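Local coordinates for regulatory protein CII (Enterobacteria phage lambda, PDB 1ZS4), which activates transcription from the phage promoters that drive repressor and integrase synthesis, binding DNA as a helix-turn-helix homotetramer and so steering infection toward latency, at the interface of chains A and B and the interface of chains C and A. Coordinates in Å, arbitrary orientation; residue numbers count along the deposited sequence, not the author numbering. Chains: chain A/B/C, Regulatory protein CII.

Contact 1: the interface of chains A and B. Residues chain A 39-40, 43, 46; chain B 23-26.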
ATOM      1  N   SER A  39       3.999   4.309  -8.229  1.00 24.10           N
ATOM      2  CA  SER A  39       4.466   2.942  -8.436  1.00 23.33           C
ATOM      3  C   SER A  39       5.470   2.512  -7.368  1.00 22.09           C
ATOM      4  O   SER A  39       5.934   1.378  -7.379  1.00 21.31           O
ATOM      5  CB  SER A  39       5.103   2.785  -9.825  1.00 22.92           C
ATOM      6  OG  SER A  39       6.404   3.339  -9.842  1.00 24.12           O
ATOM      7  N   GLN A  40       5.822   3.415  -6.452  1.00 21.68           N
ATOM      8  CA  GLN A  40       6.745   3.062  -5.381  1.00 20.63           C
ATOM      9  C   GLN A  40       6.295   3.649  -4.049  1.00 18.78           C
ATOM     10  O   GLN A  40       7.110   3.940  -3.164  1.00 19.46           O
ATOM     11  CB  GLN A  40       8.162   3.527  -5.723  1.00 24.54           C
ATOM     12  CG  GLN A  40       8.766   2.836  -6.933  1.00 29.55           C
ATOM     13  CD  GLN A  40      10.224   3.195  -7.141  1.00 33.65           C
ATOM     14  OE1 GLN A  40      10.701   4.211  -6.635  1.00 36.31           O
ATOM     15  NE2 GLN A  40      11.112   2.506  -7.850  1.00 20.00           N
ATOM     16  N   ARG A  43       6.829   1.298  -1.006  1.00 18.46           N
ATOM     17  CA  ARG A  43       8.247   1.384  -0.668  1.00 19.47           C
ATOM     18  C   ARG A  43       8.472   2.638   0.181  1.00 19.34           C
ATOM     19  O   ARG A  43       9.124   2.574   1.226  1.00 17.25           O
ATOM     20  CB  ARG A  43       9.068   1.438  -1.970  1.00 21.64           C
ATOM     21  CG  ARG A  43      10.550   1.803  -1.840  1.00 23.11           C
ATOM     22  CD  ARG A  43      11.313   0.848  -0.952  1.00 23.06           C
ATOM     23  NE  ARG A  43      12.742   1.161  -0.965  1.00 24.22           N
ATOM     24  CZ  ARG A  43      13.622   0.658  -1.831  1.00 24.69           C
ATOM     25  NH1 ARG A  43      13.239  -0.210  -2.775  1.00 19.85           N
ATOM     26  NH2 ARG A  43      14.890   1.035  -1.763  1.00 24.63           N
ATOM     27  N   ARG A  46       7.175   2.147   3.593  1.00 21.39           N
ATOM     28  CA  ARG A  46       8.121   1.243   4.258  1.00 22.39           C
ATOM     29  C   ARG A  46       9.314   2.026   4.816  1.00 21.07           C
ATOM     30  O   ARG A  46       9.701   1.862   5.981  1.00 21.46           O
ATOM     31  CB  ARG A  46       8.657   0.215   3.248  1.00 25.50           C
ATOM     32  CG  ARG A  46       9.682  -0.789   3.805  1.00 30.31           C
ATOM     33  CD  ARG A  46      10.482  -1.522   2.694  1.00 33.18           C
ATOM     34  NE  ARG A  46      11.648  -0.754   2.244  1.00 34.35           N
ATOM     35  CZ  ARG A  46      12.561  -1.183   1.370  1.00 35.47           C
ATOM     36  NH1 ARG A  46      12.465  -2.389   0.821  1.00 35.38           N
ATOM     37  NH2 ARG A  46      13.589  -0.406   1.052  1.00 36.01           N
TER
ATOM     38  N   ALA B  23       9.261  -2.942  -5.590  1.00 12.61           N
ATOM     39  CA  ALA B  23       9.951  -1.858  -4.889  1.00 13.09           C
ATOM     40  C   ALA B  23       9.923  -2.068  -3.393  1.00 14.96           C
ATOM     41  O   ALA B  23      10.882  -1.734  -2.697  1.00 16.07           O
ATOM     42  CB  ALA B  23       9.338  -0.499  -5.241  1.00 13.16           C
ATOM     43  N   MET B  24       8.829  -2.627  -2.891  1.00 15.17           N
ATOM     44  CA  MET B  24       8.738  -2.869  -1.469  1.00 15.54           C
ATOM     45  C   MET B  24       9.765  -3.887  -1.033  1.00 16.27           C
ATOM     46  O   MET B  24      10.484  -3.687  -0.063  1.00 17.64           O
ATOM     47  CB  MET B  24       7.350  -3.355  -1.053  1.00 16.19           C
ATOM     48  CG  MET B  24       7.312  -3.837   0.379  1.00 19.86           C
ATOM     49  SD  MET B  24       6.827  -2.555   1.549  1.00 25.63           S
ATOM     50  CE  MET B  24       5.044  -2.643   1.430  1.00 10.93           C
ATOM     51  N   LEU B  25       9.848  -4.997  -1.754  1.00 15.81           N
ATOM     52  CA  LEU B  25      10.823  -6.014  -1.409  1.00 15.07           C
ATOM     53  C   LEU B  25      12.213  -5.459  -1.705  1.00 15.47           C
ATOM     54  O   LEU B  25      13.158  -5.703  -0.954  1.00 17.52           O
ATOM     55  CB  LEU B  25      10.579  -7.300  -2.213  1.00 16.21           C
ATOM     56  CG  LEU B  25      11.564  -8.450  -1.979  1.00 14.87           C
ATOM     57  CD1 LEU B  25      11.632  -8.809  -0.488  1.00 18.13           C
ATOM     58  CD2 LEU B  25      11.135  -9.655  -2.804  1.00 15.28           C
ATOM     59  N   GLY B  26      12.311  -4.696  -2.793  1.00 15.01           N
ATOM     60  CA  GLY B  26      13.571  -4.110  -3.216  1.00 14.25           C
ATOM     61  C   GLY B  26      13.979  -4.672  -4.564  1.00 14.60           C
ATOM     62  O   GLY B  26      13.823  -5.864  -4.808  1.00 14.48           O
TER

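Contact 2: the interface of chains C and A. Residues chain C 48, 51-52; chain A 34-35, 44, 48.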
ATOM      1  N   TRP C  48      11.967  16.979   4.160  1.00 12.70           N
ATOM      2  CA  TRP C  48      10.768  16.207   4.489  1.00 11.04           C
ATOM      3  C   TRP C  48       9.632  16.896   5.206  1.00 11.13           C
ATOM      4  O   TRP C  48       8.480  16.530   5.019  1.00 11.10           O
ATOM      5  CB  TRP C  48      11.146  14.967   5.314  1.00 12.58           C
ATOM      6  CG  TRP C  48      11.904  13.973   4.514  1.00 13.85           C
ATOM      7  CD1 TRP C  48      13.244  13.701   4.588  1.00 18.12           C
ATOM      8  CD2 TRP C  48      11.393  13.194   3.430  1.00 16.68           C
ATOM      9  NE1 TRP C  48      13.599  12.804   3.602  1.00 16.78           N
ATOM     10  CE2 TRP C  48      12.483  12.477   2.878  1.00 16.11           C
ATOM     11  CE3 TRP C  48      10.121  13.036   2.866  1.00 15.55           C
ATOM     12  CZ2 TRP C  48      12.337  11.618   1.786  1.00 17.84           C
ATOM     13  CZ3 TRP C  48       9.971  12.181   1.777  1.00 17.62           C
ATOM     14  CH2 TRP C  48      11.078  11.482   1.248  1.00 16.31           C
ATOM     15  N   LYS C  51       6.835  18.066   2.964  1.00 11.00           N
ATOM     16  CA  LYS C  51       5.999  16.971   2.456  1.00 11.91           C
ATOM     17  C   LYS C  51       5.128  16.382   3.551  1.00 11.78           C
ATOM     18  O   LYS C  51       3.931  16.173   3.344  1.00 13.52           O
ATOM     19  CB  LYS C  51       6.868  15.872   1.823  1.00 13.16           C
ATOM     20  CG  LYS C  51       7.561  16.304   0.532  1.00 15.37           C
ATOM     21  CD  LYS C  51       8.529  15.229   0.027  1.00 18.86           C
ATOM     22  CE  LYS C  51       9.179  15.631  -1.306  1.00 20.34           C
ATOM     23  NZ  LYS C  51      10.107  14.564  -1.798  1.00 25.09           N
ATOM     24  N   PHE C  52       5.730  16.118   4.707  1.00 10.53           N
ATOM     25  CA  PHE C  52       5.027  15.577   5.865  1.00 12.63           C
ATOM     26  C   PHE C  52       3.884  16.536   6.211  1.00 12.50           C
ATOM     27  O   PHE C  52       2.764  16.113   6.545  1.00 11.06           O
ATOM     28  CB  PHE C  52       5.947  15.511   7.096  1.00 14.30           C
ATOM     29  CG  PHE C  52       7.019  14.437   7.050  1.00 19.20           C
ATOM     30  CD1 PHE C  52       8.108  14.503   7.935  1.00 20.35           C
ATOM     31  CD2 PHE C  52       6.945  13.366   6.169  1.00 18.07           C
ATOM     32  CE1 PHE C  52       9.111  13.510   7.936  1.00 21.61           C
ATOM     33  CE2 PHE C  52       7.942  12.362   6.159  1.00 20.06           C
ATOM     34  CZ  PHE C  52       9.025  12.441   7.046  1.00 19.70           C
TER
ATOM     35  N   VAL A  34       3.090  13.747  -0.950  1.00 26.70           N
ATOM     36  CA  VAL A  34       4.505  13.590  -0.625  1.00 27.17           C
ATOM     37  C   VAL A  34       5.462  13.534  -1.821  1.00 27.32           C
ATOM     38  O   VAL A  34       6.640  13.208  -1.664  1.00 28.45           O
ATOM     39  CB  VAL A  34       4.746  12.342   0.262  1.00 27.02           C
ATOM     40  CG1 VAL A  34       3.924  12.464   1.538  1.00 27.29           C
ATOM     41  CG2 VAL A  34       4.386  11.067  -0.488  1.00 27.28           C
ATOM     42  N   GLY A  35       4.955  13.850  -3.008  1.00 27.79           N
ATOM     43  CA  GLY A  35       5.791  13.859  -4.196  1.00 27.63           C
ATOM     44  C   GLY A  35       6.576  12.587  -4.444  1.00 28.58           C
ATOM     45  O   GLY A  35       7.795  12.618  -4.646  1.00 28.36           O
ATOM     46  N   TRP A  44       7.914   3.770  -0.249  1.00 19.86           N
ATOM     47  CA  TRP A  44       8.067   5.001   0.527  1.00 19.23           C
ATOM     48  C   TRP A  44       7.481   4.837   1.936  1.00 19.05           C
ATOM     49  O   TRP A  44       8.095   5.244   2.921  1.00 17.00           O
ATOM     50  CB  TRP A  44       7.381   6.175  -0.173  1.00 18.27           C
ATOM     51  CG  TRP A  44       7.457   7.445   0.617  1.00 21.51           C
ATOM     52  CD1 TRP A  44       8.487   8.344   0.639  1.00 23.42           C
ATOM     53  CD2 TRP A  44       6.483   7.930   1.549  1.00 22.53           C
ATOM     54  NE1 TRP A  44       8.214   9.360   1.529  1.00 21.58           N
ATOM     55  CE2 TRP A  44       6.990   9.131   2.099  1.00 24.19           C
ATOM     56  CE3 TRP A  44       5.233   7.463   1.974  1.00 24.53           C
ATOM     57  CZ2 TRP A  44       6.287   9.872   3.053  1.00 24.61           C
ATOM     58  CZ3 TRP A  44       4.533   8.202   2.926  1.00 26.01           C
ATOM     59  CH2 TRP A  44       5.065   9.393   3.452  1.00 26.79           C
ATOM     60  N   TRP A  48       9.763   5.600   4.989  1.00 16.59           N
ATOM     61  CA  TRP A  48       9.575   6.843   5.728  1.00 14.94           C
ATOM     62  C   TRP A  48       8.518   6.997   6.801  1.00 14.74           C
ATOM     63  O   TRP A  48       8.640   7.881   7.655  1.00 14.11           O
ATOM     64  CB  TRP A  48       9.437   7.990   4.728  1.00 13.96           C
ATOM     65  CG  TRP A  48      10.751   8.324   4.138  1.00 14.53           C
ATOM     66  CD1 TRP A  48      11.260   7.902   2.936  1.00 14.24           C
ATOM     67  CD2 TRP A  48      11.794   9.047   4.787  1.00 13.93           C
ATOM     68  NE1 TRP A  48      12.573   8.319   2.810  1.00 15.74           N
ATOM     69  CE2 TRP A  48      12.919   9.023   3.937  1.00 15.74           C
ATOM     70  CE3 TRP A  48      11.888   9.708   6.017  1.00 13.99           C
ATOM     71  CZ2 TRP A  48      14.125   9.638   4.285  1.00 16.04           C
ATOM     72  CZ3 TRP A  48      13.076  10.315   6.362  1.00 17.45           C
ATOM     73  CH2 TRP A  48      14.183  10.277   5.498  1.00 16.47           C
TER

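Contact 3: the interface of chains C and A. Residues chain C 18, 44, 49, 52, 56; chain A 44, 48, 52, 55-56.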
ATOM      1  N   LEU C  18       5.459  22.166  13.641  1.00  8.10           N
ATOM      2  CA  LEU C  18       6.461  21.110  13.715  1.00  9.61           C
ATOM      3  C   LEU C  18       7.864  21.676  13.869  1.00  9.51           C
ATOM      4  O   LEU C  18       8.614  21.238  14.730  1.00  9.53           O
ATOM      5  CB  LEU C  18       6.403  20.229  12.463  1.00  8.97           C
ATOM      6  CG  LEU C  18       5.189  19.310  12.326  1.00  9.10           C
ATOM      7  CD1 LEU C  18       5.246  18.647  10.948  1.00  8.32           C
ATOM      8  CD2 LEU C  18       5.165  18.267  13.448  1.00 12.00           C
ATOM      9  N   TRP C  44      16.155  17.216   7.369  1.00  9.38           N
ATOM     10  CA  TRP C  44      14.753  16.837   7.221  1.00  8.85           C
ATOM     11  C   TRP C  44      13.853  18.080   7.235  1.00  9.68           C
ATOM     12  O   TRP C  44      12.802  18.078   6.602  1.00 10.14           O
ATOM     13  CB  TRP C  44      14.301  15.881   8.331  1.00  9.41           C
ATOM     14  CG  TRP C  44      14.841  14.462   8.261  1.00  9.14           C
ATOM     15  CD1 TRP C  44      15.752  13.962   7.376  1.00 11.08           C
ATOM     16  CD2 TRP C  44      14.542  13.398   9.178  1.00  9.50           C
ATOM     17  NE1 TRP C  44      16.057  12.645   7.695  1.00  9.81           N
ATOM     18  CE2 TRP C  44      15.323  12.278   8.795  1.00  9.94           C
ATOM     19  CE3 TRP C  44      13.687  13.286  10.287  1.00  9.34           C
ATOM     20  CZ2 TRP C  44      15.277  11.058   9.489  1.00  9.98           C
ATOM     21  CZ3 TRP C  44      13.639  12.077  10.977  1.00  8.58           C
ATOM     22  CH2 TRP C  44      14.434  10.974  10.571  1.00  8.90           C
ATOM     23  N   ILE C  49       9.944  17.861   6.062  1.00 10.30           N
ATOM     24  CA  ILE C  49       8.882  18.536   6.781  1.00 10.31           C
ATOM     25  C   ILE C  49       7.852  19.156   5.825  1.00  9.94           C
ATOM     26  O   ILE C  49       6.643  19.090   6.086  1.00  9.89           O
ATOM     27  CB  ILE C  49       9.484  19.570   7.754  1.00 11.62           C
ATOM     28  CG1 ILE C  49      10.168  18.828   8.910  1.00 12.91           C
ATOM     29  CG2 ILE C  49       8.412  20.511   8.254  1.00 11.09           C
ATOM     30  CD1 ILE C  49       9.185  18.108   9.845  1.00 14.13           C
ATOM     31  N   PHE C  52       5.730  16.118   4.707  1.00 10.53           N
ATOM     32  CA  PHE C  52       5.027  15.577   5.865  1.00 12.63           C
ATOM     33  C   PHE C  52       3.884  16.536   6.211  1.00 12.50           C
ATOM     34  O   PHE C  52       2.764  16.113   6.545  1.00 11.06           O
ATOM     35  CB  PHE C  52       5.947  15.511   7.096  1.00 14.30           C
ATOM     36  CG  PHE C  52       7.019  14.437   7.050  1.00 19.20           C
ATOM     37  CD1 PHE C  52       8.108  14.503   7.935  1.00 20.35           C
ATOM     38  CD2 PHE C  52       6.945  13.366   6.169  1.00 18.07           C
ATOM     39  CE1 PHE C  52       9.111  13.510   7.936  1.00 21.61           C
ATOM     40  CE2 PHE C  52       7.942  12.362   6.159  1.00 20.06           C
ATOM     41  CZ  PHE C  52       9.025  12.441   7.046  1.00 19.70           C
ATOM     42  N   LEU C  56      -0.124  15.737   6.368  1.00 10.78           N
ATOM     43  CA  LEU C  56      -0.897  15.913   7.592  1.00 11.60           C
ATOM     44  C   LEU C  56      -2.059  16.880   7.338  1.00 11.68           C
ATOM     45  O   LEU C  56      -3.171  16.658   7.830  1.00 12.21           O
ATOM     46  CB  LEU C  56      -0.003  16.440   8.723  1.00  9.35           C
ATOM     47  CG  LEU C  56       1.032  15.436   9.278  1.00 11.62           C
ATOM     48  CD1 LEU C  56       1.863  16.109  10.387  1.00  9.88           C
ATOM     49  CD2 LEU C  56       0.301  14.214   9.838  1.00  9.49           C
TER
ATOM     50  N   TRP A  44       7.914   3.770  -0.249  1.00 19.86           N
ATOM     51  CA  TRP A  44       8.067   5.001   0.527  1.00 19.23           C
ATOM     52  C   TRP A  44       7.481   4.837   1.936  1.00 19.05           C
ATOM     53  O   TRP A  44       8.095   5.244   2.921  1.00 17.00           O
ATOM     54  CB  TRP A  44       7.381   6.175  -0.173  1.00 18.27           C
ATOM     55  CG  TRP A  44       7.457   7.445   0.617  1.00 21.51           C
ATOM     56  CD1 TRP A  44       8.487   8.344   0.639  1.00 23.42           C
ATOM     57  CD2 TRP A  44       6.483   7.930   1.549  1.00 22.53           C
ATOM     58  NE1 TRP A  44       8.214   9.360   1.529  1.00 21.58           N
ATOM     59  CE2 TRP A  44       6.990   9.131   2.099  1.00 24.19           C
ATOM     60  CE3 TRP A  44       5.233   7.463   1.974  1.00 24.53           C
ATOM     61  CZ2 TRP A  44       6.287   9.872   3.053  1.00 24.61           C
ATOM     62  CZ3 TRP A  44       4.533   8.202   2.926  1.00 26.01           C
ATOM     63  CH2 TRP A  44       5.065   9.393   3.452  1.00 26.79           C
ATOM     64  N   TRP A  48       9.763   5.600   4.989  1.00 16.59           N
ATOM     65  CA  TRP A  48       9.575   6.843   5.728  1.00 14.94           C
ATOM     66  C   TRP A  48       8.518   6.997   6.801  1.00 14.74           C
ATOM     67  O   TRP A  48       8.640   7.881   7.655  1.00 14.11           O
ATOM     68  CB  TRP A  48       9.437   7.990   4.728  1.00 13.96           C
ATOM     69  CG  TRP A  48      10.751   8.324   4.138  1.00 14.53           C
ATOM     70  CD1 TRP A  48      11.260   7.902   2.936  1.00 14.24           C
ATOM     71  CD2 TRP A  48      11.794   9.047   4.787  1.00 13.93           C
ATOM     72  NE1 TRP A  48      12.573   8.319   2.810  1.00 15.74           N
ATOM     73  CE2 TRP A  48      12.919   9.023   3.937  1.00 15.74           C
ATOM     74  CE3 TRP A  48      11.888   9.708   6.017  1.00 13.99           C
ATOM     75  CZ2 TRP A  48      14.125   9.638   4.285  1.00 16.04           C
ATOM     76  CZ3 TRP A  48      13.076  10.315   6.362  1.00 17.45           C
ATOM     77  CH2 TRP A  48      14.183  10.277   5.498  1.00 16.47           C
ATOM     78  N   PHE A  52       9.025   9.140  10.274  1.00 11.14           N
ATOM     79  CA  PHE A  52       8.091  10.230  10.461  1.00 12.99           C
ATOM     80  C   PHE A  52       7.287   9.996  11.744  1.00 11.57           C
ATOM     81  O   PHE A  52       7.054  10.921  12.527  1.00 11.97           O
ATOM     82  CB  PHE A  52       7.186  10.303   9.226  1.00 13.92           C
ATOM     83  CG  PHE A  52       6.071  11.306   9.316  1.00 18.70           C
ATOM     84  CD1 PHE A  52       6.228  12.504   9.993  1.00 20.19           C
ATOM     85  CD2 PHE A  52       4.870  11.069   8.642  1.00 21.77           C
ATOM     86  CE1 PHE A  52       5.200  13.462  10.000  1.00 20.96           C
ATOM     87  CE2 PHE A  52       3.841  12.023   8.644  1.00 21.43           C
ATOM     88  CZ  PHE A  52       4.012  13.217   9.326  1.00 20.38           C
ATOM     89  N   LEU A  55       9.395  10.665  14.790  1.00 11.28           N
ATOM     90  CA  LEU A  55       9.557  12.111  14.945  1.00 11.88           C
ATOM     91  C   LEU A  55       8.320  12.714  15.618  1.00 12.51           C
ATOM     92  O   LEU A  55       8.437  13.502  16.568  1.00  9.83           O
ATOM     93  CB  LEU A  55       9.785  12.782  13.579  1.00 11.18           C
ATOM     94  CG  LEU A  55       9.904  14.312  13.610  1.00 10.71           C
ATOM     95  CD1 LEU A  55      11.123  14.727  14.435  1.00 13.18           C
ATOM     96  CD2 LEU A  55      10.016  14.848  12.174  1.00 11.89           C
ATOM     97  N   LEU A  56       7.132  12.338  15.150  1.00 12.01           N
ATOM     98  CA  LEU A  56       5.907  12.872  15.748  1.00 12.04           C
ATOM     99  C   LEU A  56       5.773  12.489  17.227  1.00 12.01           C
ATOM    100  O   LEU A  56       5.296  13.284  18.040  1.00 11.04           O
ATOM    101  CB  LEU A  56       4.659  12.400  14.981  1.00 12.41           C
ATOM    102  CG  LEU A  56       4.503  12.908  13.539  1.00 10.16           C
ATOM    103  CD1 LEU A  56       3.199  12.381  12.928  1.00 12.39           C
ATOM    104  CD2 LEU A  56       4.510  14.426  13.533  1.00 11.79           C
TER

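Contact 1: the interface of chains A and B
A:Arg43 and A:Arg46 each point one guanidinium nitrogen at a backbone carbonyl in the last turn of helix 7-25 of chain B. The better-shaped of the two hydrogen bonds runs from A:Arg43 NH1 to B:Ala23 O, 2.8 Å long with 153° at the hydrogen; the donor lies in the carbonyl plane on a lone pair. A:Arg46 NH1 donates to B:Met24 O over 2.5 Å, a short and more bent bond (127° at the hydrogen) in which the donor is tilted from the carbonyl plane. Apolar packing flanks both. The methyl CB of B:Ala23 rests 3.8 Å from CG of A:Gln40 and equally near CB of A:Arg43, while the thioether SD of B:Met24 lies 3.7 Å from CB of A:Arg46. Behind these bonds, both arginines leave the backbone with CG anti to N, but A:Arg43 then bends at chi2 (59°) and A:Arg46 only at chi3, and the two guanidinium groups come to successive carbonyls. CD of A:Arg43 covers one face of the A:Arg46 guanidinium near its rim, which should limit its movement. Two cationic groups at the carboxyl end of a helix would be favoured by the helix dipole. Both arginines belong to helix 41-58 of chain A, with A:Gln40 in the preceding 3-10 helix 38-40, all within the helix-turn-helix motif, so the second helix of that motif in one subunit packs on the carboxyl end of the first helix of another.

Contact 2: the interface of chains C and A
C:Trp48 holds CG anti to its carbonyl carbon (chi1 -69°), whereas A:Trp44 holds CG anti to its backbone N (chi1 177°), and with these different first torsions the two indoles lie antiparallel alongside one another. The pyrrole nitrogen NE1 of A:Trp44 comes 3.3 Å from CZ3 of C:Trp48, which lies in the plane of the A:Trp44 ring at its edge. The indole of A:Trp48 lies over the face of C:Trp48 on that same side, the side chains crossing at nearly a right angle and the planes inclined by about 31°, with contact toward the rims. CZ2 of C:Trp48 is 3.4 Å from CE2 of A:Trp48, and its NE1 is 3.2 Å from CH2 of the same ring. C:Phe52 brings its tip, CZ, to 4.1 Å from CE3 of A:Trp48. The extended chain of C:Lys51 runs past the A:Val34 carbonyl, its CD 3.2 Å from O, but the amine NZ stays 3.7 Å from that O, and cohesion here comes from packing. Within chain A, A:Trp44 is held between CG2 of A:Val34, over the ring centre, and CB of A:Trp48 on the opposite face, which should steady the indole's rotation and so the edge it presents. A:Val34 follows helix 27-33 in the turn of the helix-turn-helix motif; A:Trp44 and A:Trp48 lie on the continuous helix 41-58, whereas C:Trp48 occupies the break between helices 38-47 and 49-59 of chain C.

Contact 3: the interface of chains C and A
C:Phe52 and A:Phe52 both have helical backbone torsions, one in helix 49-59 and the other in helix 41-58 of this tetrameric helix-turn-helix activator of the lambda CII family. Their phenyl rings stack, centroids 3.9 Å apart and planes 13° from parallel, the two side chains entering from opposite ends of the stack. The overlap is offset: CD1 of A:Phe52 lies 3.4 Å from CD1 of C:Phe52, toward the rim of that ring. The pairing is not symmetric in rotamer, since A:Phe52 sets CG anti to its backbone N (chi1 175°) while C:Phe52 sets it anti to the carbonyl carbon. The far face of A:Phe52 is covered by CD1 of A:Leu56 from its own helix. At the tip, CZ of A:Phe52 meets CG of C:Leu56 at 3.7 Å, that CG lying in the ring plane at its edge, so A:Phe52 is bounded on both faces and at its end. Beside this stack, A:Trp48 drives the edge of its benzo ring onto one face of C:Trp44, edge-to-face with planes 77° apart; its CH2 is 3.7 Å from NE1 of C:Trp44. Aliphatic groups extend the patch along the chain A helix. CD2 of A:Leu55 touches CD1 of C:Ile49 at 4.1 Å, the two side chains nearly perpendicular, and CD2 of A:Leu56 meets CD2 of C:Leu18, on helix 7-25 of chain C, at 3.9 Å.

Contact 2 and contact 3 are adjoining parts of one interface between chains C and A: the centres of their C-alpha atoms lie about 7 Å apart, and both use C:Phe52, A:Trp44 and A:Trp48. Between the same centres, contact 1, against chain B, is about 14 Å from contact 2 and about 18 Å from contact 3. Helix 41-58 of chain A contributes to all three, so one helix reaches two subunits. The B-facing contact adds hydrogen bonds with a helix end to its apolar packing, the C-facing patches are aromatic and aliphatic, and neither whole interface is an exact two-fold, in keeping with unequal pairings within the homotetramer.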